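Local structure of hyaluronidase (Thermobaculum terrenum, 5DIY) at residues E298-A303 against S359-Q364; P262-L267 against F369-P374. The protein probably cleaves N-acetylglucosamine from O-GlcNAc-modified proteins as a family 84 glycoside hydrolase, studied here as a variant with its predicted proton donor replaced. One frame throughout, in Å; residues are numbered along the deposited sequence.

Contact 1 (E298-A303 against S359-Q364); sequences EDNLSA and SRLSTQ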
loop_
_atom_site.group_PDB
_atom_site.type_symbol
_atom_site.label_atom_id
_atom_site.label_comp_id
_atom_site.label_asym_id
_atom_site.label_seq_id
_atom_site.Cartn_x
_atom_site.Cartn_y
_atom_site.Cartn_z
ATOM N N GLU C 298 0.412 5.820 24.197
ATOM C CA GLU C 298 1.121 7.107 24.330
ATOM C C GLU C 298 2.638 7.001 24.419
ATOM O O GLU C 298 3.355 7.779 23.794
ATOM C CB GLU C 298 0.668 7.818 25.607
ATOM C CG GLU C 298 -0.648 8.554 25.500
ATOM C CD GLU C 298 -1.154 8.999 26.855
ATOM O OE1 GLU C 298 -0.324 9.414 27.699
ATOM O OE2 GLU C 298 -2.382 8.933 27.073
ATOM N N ASP C 299 3.110 6.051 25.225
ATOM C CA ASP C 299 4.542 5.898 25.504
ATOM C C ASP C 299 5.376 5.440 24.305
ATOM O O ASP C 299 6.606 5.509 24.359
ATOM C CB ASP C 299 4.766 4.925 26.675
ATOM C CG ASP C 299 4.310 5.488 28.017
ATOM O OD1 ASP C 299 4.118 6.718 28.145
ATOM O OD2 ASP C 299 4.157 4.682 28.962
ATOM N N ASN C 300 4.723 4.954 23.252
ATOM C CA ASN C 300 5.404 4.606 22.005
ATOM C C ASN C 300 5.327 5.692 20.935
ATOM O O ASN C 300 5.826 5.492 19.838
ATOM C CB ASN C 300 4.828 3.303 21.450
ATOM C CG ASN C 300 5.007 2.144 22.397
ATOM O OD1 ASN C 300 4.035 1.592 22.901
ATOM N ND2 ASN C 300 6.251 1.777 22.656
ATOM N N LEU C 301 4.741 6.844 21.257
ATOM C CA LEU C 301 4.476 7.878 20.259
ATOM C C LEU C 301 5.749 8.470 19.642
ATOM O O LEU C 301 5.899 8.454 18.418
ATOM C CB LEU C 301 3.598 8.982 20.853
ATOM C CG LEU C 301 3.158 10.130 19.938
ATOM C CD1 LEU C 301 2.556 9.604 18.642
ATOM C CD2 LEU C 301 2.177 11.034 20.672
ATOM N N SER C 302 6.665 8.972 20.474
ATOM C CA SER C 302 7.888 9.620 19.956
ATOM C C SER C 302 8.797 8.614 19.244
ATOM O O SER C 302 9.424 8.948 18.240
ATOM C CB SER C 302 8.647 10.382 21.055
ATOM O OG SER C 302 9.142 9.506 22.054
ATOM N N ALA C 303 8.843 7.382 19.747
ATOM C CA ALA C 303 9.544 6.295 19.060
ATOM C C ALA C 303 8.916 5.936 17.704
ATOM O O ALA C 303 9.629 5.647 16.734
ATOM C CB ALA C 303 9.601 5.068 19.940
ATOM N N SER C 359 15.005 0.137 20.537
ATOM C CA SER C 359 14.904 -0.507 21.855
ATOM C C SER C 359 13.500 -0.397 22.451
ATOM O O SER C 359 12.964 -1.379 22.955
ATOM C CB SER C 359 15.953 0.067 22.816
ATOM O OG SER C 359 17.253 -0.376 22.448
ATOM N N ARG C 360 12.923 0.801 22.374
ATOM C CA ARG C 360 11.550 1.071 22.818
ATOM C C ARG C 360 10.526 0.165 22.125
ATOM O O ARG C 360 9.752 -0.535 22.789
ATOM C CB ARG C 360 11.219 2.550 22.560
ATOM C CG ARG C 360 9.768 2.977 22.768
ATOM C CD ARG C 360 9.318 2.909 24.209
ATOM N NE ARG C 360 10.017 3.880 25.058
ATOM C CZ ARG C 360 9.648 4.228 26.294
ATOM N NH1 ARG C 360 8.557 3.718 26.869
ATOM N NH2 ARG C 360 10.381 5.112 26.966
ATOM N N LEU C 361 10.540 0.176 20.795
ATOM C CA LEU C 361 9.547 -0.563 20.001
ATOM C C LEU C 361 9.766 -2.078 20.086
ATOM O O LEU C 361 8.795 -2.837 20.081
ATOM C CB LEU C 361 9.542 -0.097 18.536
ATOM C CG LEU C 361 9.292 1.401 18.289
ATOM C CD1 LEU C 361 9.473 1.726 16.811
ATOM C CD2 LEU C 361 7.931 1.868 18.786
ATOM N N SER C 362 11.030 -2.504 20.176
ATOM C CA SER C 362 11.386 -3.925 20.382
ATOM C C SER C 362 10.834 -4.514 21.687
ATOM O O SER C 362 10.622 -5.719 21.780
ATOM C CB SER C 362 12.911 -4.117 20.374
ATOM O OG SER C 362 13.500 -3.645 21.586
ATOM N N THR C 363 10.643 -3.657 22.689
ATOM C CA THR C 363 10.078 -4.042 23.986
ATOM C C THR C 363 8.573 -4.399 23.936
ATOM O O THR C 363 8.084 -5.128 24.800
ATOM C CB THR C 363 10.347 -2.915 25.024
ATOM O OG1 THR C 363 11.763 -2.705 25.137
ATOM C CG2 THR C 363 9.807 -3.254 26.384
ATOM N N GLN C 364 7.853 -3.901 22.928
ATOM C CA GLN C 364 6.403 -4.108 22.815
ATOM C C GLN C 364 6.079 -5.455 22.149
ATOM O O GLN C 364 6.680 -5.808 21.134
ATOM C CB GLN C 364 5.771 -2.960 22.024
ATOM C CG GLN C 364 6.029 -1.566 22.582
ATOM C CD GLN C 364 5.485 -1.380 23.984
ATOM O OE1 GLN C 364 4.274 -1.384 24.198
ATOM N NE2 GLN C 364 6.381 -1.211 24.950
#

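Contact 2 (P262-L267 against F369-P374); sequences PEASKL and FWEIRP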
loop_
_atom_site.group_PDB
_atom_site.type_symbol
_atom_site.label_atom_id
_atom_site.label_comp_id
_atom_site.label_asym_id
_atom_site.label_seq_id
_atom_site.Cartn_x
_atom_site.Cartn_y
_atom_site.Cartn_z
ATOM N N PRO C 262 -2.791 -7.181 8.512
ATOM C CA PRO C 262 -4.000 -6.477 8.965
ATOM C C PRO C 262 -3.819 -5.571 10.173
ATOM O O PRO C 262 -4.402 -4.492 10.218
ATOM C CB PRO C 262 -4.965 -7.620 9.329
ATOM C CG PRO C 262 -4.100 -8.806 9.563
ATOM C CD PRO C 262 -2.940 -8.646 8.631
ATOM N N GLU C 263 -3.052 -6.023 11.158
ATOM C CA GLU C 263 -2.846 -5.245 12.374
ATOM C C GLU C 263 -2.049 -3.972 12.065
ATOM O O GLU C 263 -2.398 -2.888 12.535
ATOM C CB GLU C 263 -2.159 -6.097 13.455
ATOM C CG GLU C 263 -2.283 -5.540 14.862
ATOM C CD GLU C 263 -3.698 -5.550 15.407
ATOM O OE1 GLU C 263 -4.524 -6.374 14.966
ATOM O OE2 GLU C 263 -3.981 -4.732 16.302
ATOM N N ALA C 264 -1.006 -4.103 11.248
ATOM C CA ALA C 264 -0.233 -2.943 10.781
ATOM C C ALA C 264 -1.080 -1.968 9.959
ATOM O O ALA C 264 -0.860 -0.759 10.033
ATOM C CB ALA C 264 0.985 -3.391 9.985
ATOM N N SER C 265 -2.042 -2.488 9.190
ATOM C CA SER C 265 -2.955 -1.641 8.400
ATOM C C SER C 265 -3.836 -0.735 9.252
ATOM O O SER C 265 -4.277 0.306 8.784
ATOM C CB SER C 265 -3.861 -2.484 7.488
ATOM O OG SER C 265 -3.123 -3.158 6.494
ATOM N N LYS C 266 -4.089 -1.121 10.498
ATOM C CA LYS C 266 -4.962 -0.341 11.375
ATOM C C LYS C 266 -4.479 1.081 11.625
ATOM O O LYS C 266 -5.301 1.965 11.868
ATOM C CB LYS C 266 -5.191 -1.059 12.705
ATOM C CG LYS C 266 -5.992 -2.344 12.574
ATOM C CD LYS C 266 -6.138 -3.018 13.924
ATOM C CE LYS C 266 -6.881 -4.340 13.825
ATOM N NZ LYS C 266 -7.117 -4.886 15.195
ATOM N N LEU C 267 -3.161 1.295 11.562
ATOM C CA LEU C 267 -2.580 2.621 11.757
ATOM C C LEU C 267 -3.022 3.599 10.640
ATOM O O LEU C 267 -3.652 4.611 10.941
ATOM C CB LEU C 267 -1.045 2.538 11.924
ATOM C CG LEU C 267 -0.371 3.488 12.910
ATOM C CD1 LEU C 267 1.140 3.299 12.823
ATOM C CD2 LEU C 267 -0.752 4.934 12.641
ATOM N N PHE C 369 3.574 -5.167 16.441
ATOM C CA PHE C 369 5.051 -5.268 16.446
ATOM C C PHE C 369 5.597 -6.612 15.978
ATOM O O PHE C 369 6.730 -6.667 15.494
ATOM C CB PHE C 369 5.630 -4.847 17.799
ATOM C CG PHE C 369 5.378 -3.404 18.107
ATOM C CD1 PHE C 369 6.034 -2.408 17.389
ATOM C CD2 PHE C 369 4.436 -3.029 19.054
ATOM C CE1 PHE C 369 5.782 -1.066 17.634
ATOM C CE2 PHE C 369 4.185 -1.689 19.310
ATOM C CZ PHE C 369 4.857 -0.707 18.599
ATOM N N TRP C 370 4.795 -7.675 16.079
ATOM C CA TRP C 370 5.096 -8.937 15.384
ATOM C C TRP C 370 5.051 -8.768 13.856
ATOM O O TRP C 370 5.918 -9.275 13.156
ATOM C CB TRP C 370 4.133 -10.056 15.811
ATOM C CG TRP C 370 4.422 -11.370 15.147
ATOM C CD1 TRP C 370 5.290 -12.332 15.580
ATOM C CD2 TRP C 370 3.858 -11.860 13.925
ATOM N NE1 TRP C 370 5.303 -13.393 14.703
ATOM C CE2 TRP C 370 4.433 -13.132 13.679
ATOM C CE3 TRP C 370 2.923 -11.349 13.012
ATOM C CZ2 TRP C 370 4.099 -13.906 12.554
ATOM C CZ3 TRP C 370 2.590 -12.120 11.888
ATOM C CH2 TRP C 370 3.181 -13.386 11.672
ATOM N N GLU C 371 4.042 -8.064 13.345
ATOM C CA GLU C 371 3.912 -7.866 11.887
ATOM C C GLU C 371 5.040 -7.012 11.292
ATOM O O GLU C 371 5.567 -7.339 10.230
ATOM C CB GLU C 371 2.547 -7.274 11.517
ATOM C CG GLU C 371 1.428 -8.301 11.513
ATOM C CD GLU C 371 0.069 -7.721 11.192
ATOM O OE1 GLU C 371 -0.025 -6.524 10.837
ATOM O OE2 GLU C 371 -0.929 -8.465 11.321
ATOM N N ILE C 372 5.424 -5.946 11.988
ATOM C CA ILE C 372 6.458 -5.027 11.492
ATOM C C ILE C 372 7.898 -5.397 11.893
ATOM O O ILE C 372 8.808 -4.605 11.668
ATOM C CB ILE C 372 6.154 -3.552 11.874
ATOM C CG1 ILE C 372 6.379 -3.269 13.365
ATOM C CG2 ILE C 372 4.731 -3.183 11.473
ATOM C CD1 ILE C 372 6.845 -1.853 13.624
ATOM N N ARG C 373 8.106 -6.591 12.458
ATOM C CA ARG C 373 9.421 -7.004 12.961
ATOM C C ARG C 373 10.536 -7.012 11.908
ATOM O O ARG C 373 11.657 -6.603 12.218
ATOM C CB ARG C 373 9.346 -8.375 13.650
ATOM C CG ARG C 373 10.594 -8.754 14.440
ATOM C CD ARG C 373 10.637 -10.240 14.754
ATOM N NE ARG C 373 9.737 -10.593 15.850
ATOM C CZ ARG C 373 9.347 -11.831 16.161
ATOM N NH1 ARG C 373 9.751 -12.889 15.456
ATOM N NH2 ARG C 373 8.525 -12.011 17.191
ATOM N N PRO C 374 10.249 -7.478 10.669
ATOM C CA PRO C 374 11.300 -7.441 9.641
ATOM C C PRO C 374 11.852 -6.041 9.356
ATOM O O PRO C 374 13.038 -5.902 9.048
ATOM C CB PRO C 374 10.600 -8.004 8.400
ATOM C CG PRO C 374 9.523 -8.866 8.950
ATOM C CD PRO C 374 9.036 -8.147 10.167
#

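Contact 1 (E298-A303 against S359-Q364)
Arg-360 reaches Ala-303 and Asp-299 because chi1 (171°) sets its CG anti to the backbone N, next to Ala-303 CB; bends at chi2 and chi3 then lead the rest of the chain across to Asp-299. Gln-364 sets off differently, with CG anti to its carbonyl carbon (chi1 -56°) and a further bend that brings CD round to Asn-300. The methyl of Ala-303 sits between Arg-360 and Leu-361: CB lies 3.5 Å from Arg-360 CG and 3.8 Å from Leu-361 CD2. Leu-361 continues onto Met-304 and Phe-307 further along helix 301-308, so this methyl pair belongs to a larger apolar patch. Beyond it the long side chain of Arg-360 runs over the 3-10 turn at 298-300. There the carbonyl of Asp-299 sits over one face of the guanidinium, with Asp-299 O 3.6 Å from Arg-360 NH1 and 3.8 Å from Arg-360 CZ. The Asp-299 carboxylate stays further off, its OD2 5.0 Å from Arg-360 NH1, a separation at which the opposite charges would probably attract only weakly. Asn-300 lies against the Arg-360 methylenes and faces Gln-364 tip to tip. The two amide planes are turned 59° apart, and Asn-300 CG is 3.9 Å from Gln-364 CD. Near the C-terminal end of helix 340-362 two hydroxyls grip one carbonyl: Ser-362 OG (2.7 Å) and Thr-363 OG1 (2.8 Å) both donate to Ser-359 O, from opposite faces of its plane. Chemically, then, the end of helix 340-362 and the residues just after it meet segment 298-303 through Ala-303 and Leu-361 packing, the paired amides of Asn-300 and Gln-364, and probably electrostatic attraction between the guanidinium and Asp-299 O.

Contact 2 (P262-L267 against F369-P374)
At the beginning of helix 262-277, which follows the eighth strand of the TIM barrel, the backbone of Glu-263 and Ala-264 receives the carboxylate of Glu-371 from the end of helix 367-371. CG of Glu-371 is anti to the carbonyl carbon (chi1 -79°), and beyond it the chain is extended, so the acid arrives at full stretch. Ala-264 N donates to Glu-371 OE1 over a short 2.6 Å, nearly straight at 163°; the N-H comes in on the syn side, 26° out of the carboxylate plane. A weak bond of 3.2 Å joins Glu-263 N to Glu-371 OE2. The ring of Pro-262 crosses the glutamate at about a right angle, its CD 3.4 Å from Glu-371 OE2, while Glu-263 CB is 3.4 Å from Glu-371 OE1. The Glu-263 carboxylate turns away from this site and forms a salt bridge with Lys-266, OE1 to NZ 3.0 Å; Lys-266 also pairs with Asp-25 of helix 20-32. Next to the polar grip, Ala-264 CB touches Ile-372 CG2 at 4.0 Å, Ile-372 being the residue between helices 367-371 and 373-398. An alanine in place of Glu-371 would probably leave Ala-264 N and the more weakly bound Glu-263 N without their carboxylate acceptor, and open a gap beside the Pro-262 ring. An acid set against the backbone N-H groups of a helix's first turn is likely to be steadied by the helix dipole, and here the arrangement ties the last helix of the (beta/alpha)8 barrel to the helical region that follows it.

The centres of contact 1 and contact 2 are 14 Å apart, and Phe-369 bridges them: its ring packs on the first contact through CD2 to Gln-364 CB (3.3 Å) and CE1 to Leu-361 CD2 (3.8 Å), while two residues later the same short helix supplies Glu-371. Helices 340-362 and 367-371 are consecutive, so the short connection between them brings one continuous part of the chain to both contacts. Contact 2 is buried between barrel and helical region, with the Pro-262 side chain about 11 Å from that of Asn-257, which binds N-acetylglucosamine. Contact 1 is partly buried and away from the sugar site, its centre about 23 Å from that of the chain against about 13 Å for contact 2.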